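Local coordinates for protein proteinase K (PDB 2B6N) that cleaves peptide bonds as a calcium-binding serine endopeptidase of the subtilase family, made by a cold-tolerant Serratia species, at residues 116-121 with 147-152; 32-37 with 92-97; 159-164 with 185-190. One frame throughout, in Å; residues are numbered along the deposited sequence.

Interaction 1 of 3, residues 116-121 with 147-152; sequences WVKNNA and VAAGIT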
loop_
_atom_site.group_PDB
_atom_site.type_symbol
_atom_site.label_atom_id
_atom_site.label_comp_id
_atom_site.label_asym_id
_atom_site.label_seq_id
_atom_site.Cartn_x
_atom_site.Cartn_y
_atom_site.Cartn_z
ATOM N N TRP A 116 10.960 13.744 -0.198
ATOM C CA TRP A 116 11.637 13.299 -1.419
ATOM C C TRP A 116 10.624 12.964 -2.506
ATOM O O TRP A 116 10.782 13.397 -3.648
ATOM C CB TRP A 116 12.604 12.119 -1.175
ATOM C CG TRP A 116 13.443 11.817 -2.401
ATOM C CD1 TRP A 116 14.659 12.355 -2.721
ATOM C CD2 TRP A 116 13.084 10.962 -3.483
ATOM N NE1 TRP A 116 15.100 11.858 -3.924
ATOM C CE2 TRP A 116 14.144 11.008 -4.422
ATOM C CE3 TRP A 116 11.970 10.153 -3.755
ATOM C CZ2 TRP A 116 14.126 10.269 -5.607
ATOM C CZ3 TRP A 116 11.956 9.407 -4.939
ATOM C CH2 TRP A 116 13.030 9.478 -5.847
ATOM N N VAL A 117 9.595 12.187 -2.157
ATOM C CA VAL A 117 8.520 11.859 -3.121
ATOM C C VAL A 117 7.838 13.132 -3.649
ATOM O O VAL A 117 7.670 13.282 -4.869
ATOM C CB VAL A 117 7.467 10.872 -2.528
ATOM C CG1 VAL A 117 6.302 10.630 -3.526
ATOM C CG2 VAL A 117 8.136 9.530 -2.159
ATOM N N LYS A 118 7.440 14.024 -2.732
ATOM C CA LYS A 118 6.834 15.317 -3.094
ATOM C C LYS A 118 7.685 16.071 -4.126
ATOM O O LYS A 118 7.163 16.579 -5.126
ATOM C CB LYS A 118 6.631 16.194 -1.849
ATOM C CG LYS A 118 6.038 17.579 -2.162
ATOM C CD LYS A 118 5.804 18.371 -0.906
ATOM C CE LYS A 118 7.111 18.887 -0.309
ATOM N NZ LYS A 118 6.854 19.571 0.999
ATOM N N ASN A 119 8.992 16.120 -3.886
ATOM C CA ASN A 119 9.886 16.901 -4.725
ATOM C C ASN A 119 10.281 16.221 -6.026
ATOM O O ASN A 119 10.682 16.901 -6.968
ATOM C CB ASN A 119 11.114 17.369 -3.926
ATOM C CG ASN A 119 10.729 18.258 -2.757
ATOM O OD1 ASN A 119 9.763 19.028 -2.830
ATOM N ND2 ASN A 119 11.468 18.154 -1.674
ATOM N N ASN A 120 10.144 14.897 -6.087
ATOM C CA ASN A 120 10.668 14.119 -7.212
ATOM C C ASN A 120 9.636 13.400 -8.074
ATOM O O ASN A 120 9.938 13.007 -9.201
ATOM C CB ASN A 120 11.710 13.134 -6.726
ATOM C CG ASN A 120 13.009 13.816 -6.396
ATOM O OD1 ASN A 120 13.826 14.057 -7.284
ATOM N ND2 ASN A 120 13.185 14.185 -5.141
ATOM N N ALA A 121 8.429 13.232 -7.560
ATOM C CA ALA A 121 7.374 12.605 -8.358
ATOM C C ALA A 121 7.095 13.414 -9.635
ATOM O O ALA A 121 7.033 14.644 -9.605
ATOM C CB ALA A 121 6.099 12.438 -7.544
ATOM N N VAL A 147 0.470 15.374 -0.518
ATOM C CA VAL A 147 -0.844 15.164 -1.130
ATOM C C VAL A 147 -1.339 16.452 -1.812
ATOM O O VAL A 147 -1.842 16.398 -2.932
ATOM C CB VAL A 147 -1.878 14.613 -0.116
ATOM C CG1 VAL A 147 -3.260 14.527 -0.743
ATOM C CG2 VAL A 147 -1.431 13.204 0.360
ATOM N N ALA A 148 -1.184 17.592 -1.133
ATOM C CA ALA A 148 -1.552 18.887 -1.721
ATOM C C ALA A 148 -0.724 19.179 -2.980
ATOM O O ALA A 148 -1.161 19.936 -3.856
ATOM C CB ALA A 148 -1.425 20.006 -0.705
ATOM N N ALA A 149 0.443 18.548 -3.081
ATOM C CA ALA A 149 1.323 18.665 -4.243
ATOM C C ALA A 149 0.974 17.687 -5.368
ATOM O O ALA A 149 1.637 17.665 -6.404
ATOM C CB ALA A 149 2.804 18.508 -3.813
ATOM N N GLY A 150 -0.058 16.872 -5.159
ATOM C CA GLY A 150 -0.612 16.036 -6.223
ATOM C C GLY A 150 -0.321 14.547 -6.183
ATOM O O GLY A 150 -0.608 13.845 -7.145
ATOM N N ILE A 151 0.249 14.058 -5.085
ATOM C CA ILE A 151 0.573 12.626 -4.979
ATOM C C ILE A 151 -0.383 11.980 -3.997
ATOM O O ILE A 151 -0.482 12.405 -2.849
ATOM C CB ILE A 151 2.050 12.375 -4.543
ATOM C CG1 ILE A 151 3.038 12.954 -5.571
ATOM C CG2 ILE A 151 2.324 10.887 -4.346
ATOM C CD1 ILE A 151 3.751 14.220 -5.097
ATOM N N THR A 152 -1.086 10.949 -4.456
ATOM C CA THR A 152 -1.976 10.192 -3.593
ATOM C C THR A 152 -1.126 9.392 -2.605
ATOM O O THR A 152 -0.277 8.615 -3.035
ATOM C CB THR A 152 -2.861 9.231 -4.445
ATOM O OG1 THR A 152 -3.671 10.011 -5.351
ATOM C CG2 THR A 152 -3.750 8.341 -3.573
#

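Interaction 2 of 3, residues 32-37 with 92-97; sequences GVTAFV and NVVGVR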
loop_
_atom_site.group_PDB
_atom_site.type_symbol
_atom_site.label_atom_id
_atom_site.label_comp_id
_atom_site.label_asym_id
_atom_site.label_seq_id
_atom_site.Cartn_x
_atom_site.Cartn_y
_atom_site.Cartn_z
ATOM N N GLY A 32 1.965 3.949 -17.002
ATOM C CA GLY A 32 2.120 5.395 -16.954
ATOM C C GLY A 32 2.025 5.989 -15.563
ATOM O O GLY A 32 2.043 7.227 -15.413
ATOM N N VAL A 33 1.943 5.119 -14.554
ATOM C CA VAL A 33 1.854 5.529 -13.144
ATOM C C VAL A 33 3.101 5.074 -12.380
ATOM O O VAL A 33 3.690 4.039 -12.707
ATOM C CB VAL A 33 0.581 4.921 -12.453
ATOM C CG1 VAL A 33 0.457 5.372 -10.985
ATOM C CG2 VAL A 33 -0.679 5.299 -13.212
ATOM N N THR A 34 3.520 5.859 -11.384
ATOM C CA THR A 34 4.664 5.493 -10.556
ATOM C C THR A 34 4.213 5.336 -9.107
ATOM O O THR A 34 3.516 6.189 -8.562
ATOM C CB THR A 34 5.784 6.553 -10.646
ATOM O OG1 THR A 34 6.193 6.675 -12.008
ATOM C CG2 THR A 34 7.008 6.128 -9.825
ATOM N N ALA A 35 4.597 4.218 -8.505
ATOM C CA ALA A 35 4.265 3.937 -7.123
ATOM C C ALA A 35 5.542 4.023 -6.316
ATOM O O ALA A 35 6.481 3.265 -6.549
ATOM C CB ALA A 35 3.654 2.538 -6.995
ATOM N N PHE A 36 5.556 4.952 -5.373
ATOM C CA PHE A 36 6.692 5.171 -4.474
ATOM C C PHE A 36 6.507 4.352 -3.189
ATOM O O PHE A 36 5.519 4.505 -2.470
ATOM C CB PHE A 36 6.822 6.667 -4.184
ATOM C CG PHE A 36 7.213 7.470 -5.394
ATOM C CD1 PHE A 36 6.241 8.042 -6.231
ATOM C CD2 PHE A 36 8.557 7.639 -5.714
ATOM C CE1 PHE A 36 6.613 8.784 -7.376
ATOM C CE2 PHE A 36 8.943 8.381 -6.849
ATOM C CZ PHE A 36 7.979 8.945 -7.681
ATOM N N VAL A 37 7.455 3.464 -2.913
ATOM C CA VAL A 37 7.327 2.563 -1.780
ATOM C C VAL A 37 8.245 3.061 -0.672
ATOM O O VAL A 37 9.463 2.903 -0.755
ATOM C CB VAL A 37 7.662 1.114 -2.186
ATOM C CG1 VAL A 37 7.508 0.170 -0.973
ATOM C CG2 VAL A 37 6.751 0.673 -3.342
ATOM N N ASN A 92 5.262 1.424 -12.598
ATOM C CA ASN A 92 6.654 1.678 -12.205
ATOM C C ASN A 92 6.765 1.726 -10.687
ATOM O O ASN A 92 5.889 2.271 -10.021
ATOM C CB ASN A 92 7.145 2.976 -12.830
ATOM C CG ASN A 92 6.991 2.960 -14.318
ATOM O OD1 ASN A 92 7.591 2.122 -14.989
ATOM N ND2 ASN A 92 6.132 3.841 -14.850
ATOM N N VAL A 93 7.831 1.133 -10.154
ATOM C CA VAL A 93 8.044 1.016 -8.721
ATOM C C VAL A 93 9.333 1.748 -8.382
ATOM O O VAL A 93 10.370 1.500 -9.003
ATOM C CB VAL A 93 8.153 -0.462 -8.263
ATOM C CG1 VAL A 93 8.521 -0.558 -6.752
ATOM C CG2 VAL A 93 6.838 -1.202 -8.536
ATOM N N VAL A 94 9.249 2.652 -7.412
ATOM C CA VAL A 94 10.416 3.396 -6.927
ATOM C C VAL A 94 10.585 3.209 -5.416
ATOM O O VAL A 94 9.716 3.568 -4.614
ATOM C CB VAL A 94 10.340 4.914 -7.288
ATOM C CG1 VAL A 94 11.564 5.665 -6.690
ATOM C CG2 VAL A 94 10.283 5.120 -8.774
ATOM N N GLY A 95 11.725 2.647 -5.033
ATOM C CA GLY A 95 12.038 2.452 -3.622
ATOM C C GLY A 95 12.554 3.715 -2.945
ATOM O O GLY A 95 13.492 4.375 -3.436
ATOM N N VAL A 96 11.917 4.064 -1.831
ATOM C CA VAL A 96 12.360 5.174 -0.979
ATOM C C VAL A 96 12.630 4.557 0.383
ATOM O O VAL A 96 11.702 4.245 1.121
ATOM C CB VAL A 96 11.306 6.309 -0.920
ATOM C CG1 VAL A 96 11.835 7.499 -0.120
ATOM C CG2 VAL A 96 10.987 6.767 -2.343
ATOM N N ARG A 97 13.909 4.326 0.686
ATOM C CA ARG A 97 14.266 3.585 1.901
ATOM C C ARG A 97 14.387 4.497 3.121
ATOM O O ARG A 97 15.299 5.358 3.213
ATOM C CB ARG A 97 15.531 2.728 1.674
ATOM C CG ARG A 97 16.023 2.031 2.945
ATOM C CD ARG A 97 17.182 1.075 2.646
ATOM N NE ARG A 97 17.561 0.279 3.817
ATOM C CZ ARG A 97 18.781 0.230 4.364
ATOM N NH1 ARG A 97 19.798 0.926 3.859
ATOM N NH2 ARG A 97 18.982 -0.537 5.428
#

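Interaction 3 of 3, residues 159-164 with 185-190; sequences NDNSNA and DSRSSF. With SO4 (sulfate ion), chain D.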
loop_
_atom_site.group_PDB
_atom_site.type_symbol
_atom_site.label_atom_id
_atom_site.label_comp_id
_atom_site.label_asym_id
_atom_site.label_seq_id
_atom_site.Cartn_x
_atom_site.Cartn_y
_atom_site.Cartn_z
ATOM N N ASN A 159 -1.118 -2.016 13.531
ATOM C CA ASN A 159 -1.445 -3.367 14.017
ATOM C C ASN A 159 -1.679 -3.432 15.534
ATOM O O ASN A 159 -1.314 -4.426 16.169
ATOM C CB ASN A 159 -0.323 -4.342 13.647
ATOM C CG ASN A 159 -0.004 -4.337 12.157
ATOM O OD1 ASN A 159 1.167 -4.505 11.752
ATOM N ND2 ASN A 159 -1.011 -4.102 11.343
ATOM N N ASP A 160 -2.306 -2.401 16.091
ATOM C CA ASP A 160 -2.409 -2.227 17.557
ATOM C C ASP A 160 -3.767 -2.654 18.135
ATOM O O ASP A 160 -4.003 -2.525 19.352
ATOM C CB ASP A 160 -2.152 -0.753 17.897
ATOM C CG ASP A 160 -0.875 -0.225 17.265
ATOM O OD1 ASP A 160 0.189 -0.574 17.806
ATOM O OD2 ASP A 160 -0.920 0.517 16.234
ATOM N N ASN A 161 -4.657 -3.140 17.271
ATOM C CA ASN A 161 -6.030 -3.444 17.671
ATOM C C ASN A 161 -6.640 -2.261 18.471
ATOM O O ASN A 161 -7.292 -2.436 19.526
ATOM C CB ASN A 161 -6.038 -4.773 18.450
ATOM C CG ASN A 161 -7.430 -5.238 18.829
ATOM O OD1 ASN A 161 -7.613 -5.918 19.861
ATOM N ND2 ASN A 161 -8.410 -4.894 18.021
ATOM N N SER A 162 -6.412 -1.050 17.951
ATOM C CA SER A 162 -6.782 0.191 18.639
ATOM C C SER A 162 -7.322 1.200 17.632
ATOM O O SER A 162 -7.301 0.971 16.418
ATOM C CB SER A 162 -5.567 0.807 19.339
ATOM O OG SER A 162 -5.128 -0.006 20.400
ATOM N N ASN A 163 -7.790 2.330 18.146
ATOM C CA ASN A 163 -8.203 3.446 17.304
ATOM C C ASN A 163 -7.003 3.984 16.521
ATOM O O ASN A 163 -6.041 4.504 17.109
ATOM C CB ASN A 163 -8.827 4.533 18.203
ATOM C CG ASN A 163 -9.439 5.674 17.422
ATOM O OD1 ASN A 163 -9.038 5.972 16.291
ATOM N ND2 ASN A 163 -10.411 6.341 18.038
ATOM N N ALA A 164 -7.071 3.875 15.192
ATOM C CA ALA A 164 -5.968 4.318 14.312
ATOM C C ALA A 164 -5.601 5.812 14.455
ATOM O O ALA A 164 -4.500 6.227 14.064
ATOM C CB ALA A 164 -6.291 3.999 12.857
ATOM N N ASP A 185 -13.513 -12.203 5.373
ATOM C CA ASP A 185 -14.030 -10.820 5.434
ATOM C C ASP A 185 -14.168 -10.275 6.866
ATOM O O ASP A 185 -14.858 -9.272 7.075
ATOM C CB ASP A 185 -15.361 -10.632 4.649
ATOM C CG ASP A 185 -15.161 -10.602 3.136
ATOM O OD1 ASP A 185 -13.998 -10.434 2.689
ATOM O OD2 ASP A 185 -16.169 -10.734 2.397
ATOM N N SER A 186 -13.509 -10.906 7.832
ATOM C CA SER A 186 -13.422 -10.341 9.190
ATOM C C SER A 186 -12.357 -9.250 9.214
ATOM O O SER A 186 -11.356 -9.364 8.518
ATOM C CB SER A 186 -13.020 -11.421 10.201
ATOM O OG SER A 186 -13.976 -12.473 10.248
ATOM N N ARG A 187 -12.551 -8.215 10.027
ATOM C CA ARG A 187 -11.422 -7.370 10.433
ATOM C C ARG A 187 -10.337 -8.278 11.038
ATOM O O ARG A 187 -10.627 -9.120 11.912
ATOM C CB ARG A 187 -11.877 -6.320 11.468
ATOM C CG ARG A 187 -10.748 -5.433 11.961
ATOM C CD ARG A 187 -11.184 -4.527 13.124
ATOM N NE ARG A 187 -11.488 -5.319 14.321
ATOM C CZ ARG A 187 -10.635 -5.559 15.313
ATOM N NH1 ARG A 187 -9.405 -5.054 15.287
ATOM N NH2 ARG A 187 -11.032 -6.280 16.367
ATOM N N SER A 188 -9.099 -8.154 10.560
ATOM C CA SER A 188 -7.988 -8.892 11.167
ATOM C C SER A 188 -7.888 -8.533 12.643
ATOM O O SER A 188 -8.097 -7.371 13.011
ATOM C CB SER A 188 -6.660 -8.546 10.460
ATOM O OG SER A 188 -6.744 -8.807 9.055
ATOM N N SER A 189 -7.548 -9.508 13.493
ATOM C CA SER A 189 -7.573 -9.284 14.952
ATOM C C SER A 189 -6.692 -8.127 15.417
ATOM O O SER A 189 -6.985 -7.482 16.443
ATOM C CB SER A 189 -7.183 -10.561 15.702
ATOM O OG SER A 189 -5.858 -10.939 15.358
ATOM N N PHE A 190 -5.607 -7.876 14.674
ATOM C CA PHE A 190 -4.633 -6.852 15.020
ATOM C C PHE A 190 -4.984 -5.494 14.397
ATOM O O PHE A 190 -4.344 -4.511 14.706
ATOM C CB PHE A 190 -3.236 -7.275 14.514
ATOM C CG PHE A 190 -3.228 -7.642 13.058
ATOM C CD1 PHE A 190 -3.269 -6.655 12.087
ATOM C CD2 PHE A 190 -3.236 -8.977 12.669
ATOM C CE1 PHE A 190 -3.307 -6.990 10.722
ATOM C CE2 PHE A 190 -3.264 -9.326 11.326
ATOM C CZ PHE A 190 -3.289 -8.336 10.349
HETATM S S SO4 D . -6.051 -12.802 12.177
HETATM O O1 SO4 D . -6.404 -14.226 12.144
HETATM O O2 SO4 D . -5.240 -12.501 13.358
HETATM O O3 SO4 D . -7.285 -12.011 12.270
HETATM O O4 SO4 D . -5.247 -12.518 10.995
#

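Interaction 1 of 3, residues 116-121 with 147-152
A149 meets K118 through its methyl group alone: A149 CB lies 3.7 Å from K118 CG, against the aliphatic part of the lysine. K118 CG is anti to the backbone N (chi1 178°), which carries the chain past the alanine, and the bend at chi3 (74°) turns CE aside as the end of the side chain leads away. Lysine suits such a border because its methylenes can cover A149, as well as A145 and A146 of helix 137-148, while its charge stays clear of them. At G150 the chain leaves helix 137-148 in a Schellman motif, with G150 N bonded to V147 O at 2.9 Å. The positive phi would jam a CB against the preceding carbonyl, so glycine fits here. This turn ends the helix of a beta-alpha-beta crossover that links strand 125-129 to strand 152-156 in the parallel subtilase sheet; helix 107-120, which ends at N120, packs beside it through K118. I151 then packs against the end of helix 107-120 with three different atoms. Its CG1 touches A121 CB at 3.7 Å, and CD1 reaches both that methyl and K118 CA, the latter at 3.8 Å. A121 is the first residue beyond helical geometry, and its single methyl is what I151 CG1 and CD1 pack on. The other branch, I151 CG2, approaches V117 CG1 at 4.1 Å, the two side chains crossing obliquely. Branched aliphatic residues suit this largely apolar contact, in which V117 and I151 are buried, and V117 also packs on F36 and I38 of strand 34-39.

Interaction 2 of 3, residues 32-37 with 92-97
F36 CG is anti to its own carbonyl carbon (chi1 -67°), whereas V94 CG1 is anti to the backbone N (chi1 177°), and the two side chains run alongside each other in the same direction. F36 CD2 comes within 3.6 Å of V94 CB and also touches V94 CG1. V96 CG2 sits at the edge of the same ring, near its plane, 4.2 Å from CD2, and the methyl of T34 lies over one face toward the rim. T34 CG2 reaches in addition across the strands to V94 CG2, at 3.6 Å. Beta-branched residues and phenylalanine suit such extended chains; F36 and V96 pack on W116 and V117 of helix 107-120, and V94 on W116. The opposite face carries A35, V37 and V93. V37 CG2 meets V93 CG1 at 4.0 Å, and I80 of helix 72-81 packs on both A35 and V37. G95 has no side chain to add beside V37.

The strands are neighbours in the central parallel sheet of the subtilase fold, their directions 25° apart. Five backbone bonds join them, from N92 N to V33 O at one end to V96 N to V37 O, 2.9 Å, at the other. A35 and V37 each use both N and O toward strand 92-97, while T34 and F36 turn theirs to residues 124-128, on or just before strand 125-129. V33 O receives a second, weak bond from N92 ND2 (3.3 Å), suited to a partly exposed end of the strand. The backbone polarity is thus paired within the sheet, so that the largely apolar inner parts, A35, F36, V37 and V96, can be buried between helices 72-81 and 107-120.

Interaction 3 of 3, residues 159-164 with 185-190
F190, N161 and N159 carry this contact between two surface loops, and F190 O is its polar centre. The carbonyl accepts N161 N at 2.9 Å, with the donor standing well above the carbonyl plane, and N159 CA brings a C-H to the same oxygen at 3.2 Å. The F190 ring stands beside N159, the two side chains extending in a common direction. N159 CB lies 4.1 Å from F190 CD1, and the amide and ring planes are 80° apart. A chi1 of 52° sets F190 CG between its own backbone N and carbonyl carbon, which places it beside N159. S188 CB covers one face of the ring near the rim, and F190 CE2 comes 3.8 Å from O4 of a sulfate ion. That ion, probably from the crystallisation liquor, is gripped by S189 N through O3 (2.8 Å) and by S189 OG through O2 (2.6 Å), with S204 OG as a further partner.

N161 adopts left-handed backbone angles, which asparagine tolerates better than most residues, and its amide extends to R187. The two side chains cross at about a right angle, yet the amide and guanidinium planes are only 11° apart, with the amide at the guanidinium edge. R187 also has a salt bridge to D264 and a hydrogen bond to S191 O, which fix its guanidinium beside N161. D160, next to N161, bonds to N192.

N159 packs on the backbone of the bound peptide. A loop asparagine so close to the predicted catalytic serine is consistent with the oxyanion-hole asparagine of subtilases, and F190, which packs on an apolar side chain of the peptide, probably lines the adjoining part of the substrate cleft.

Interactions 1 and 2 form one continuous core. Their centres are about 12 Å apart, and F36 joins them: its CE1 touches A121 CB at 3.7 Å and its CD1 touches V117 CG1 at the same distance, so I151 and F36 share these two residues. Helix 107-120 is also the next element after strand 92-97 in the chain. Interaction 3 lies on the opposite side of the chain's centre, about 29 Å from interaction 1 and 27 Å from interaction 2, centre to centre. Both interaction 2 and interaction 3 approach the predicted charge relay: the side chain of V37 is about 4 Å from that of D39, and that of N159 about 5 Å from that of S224.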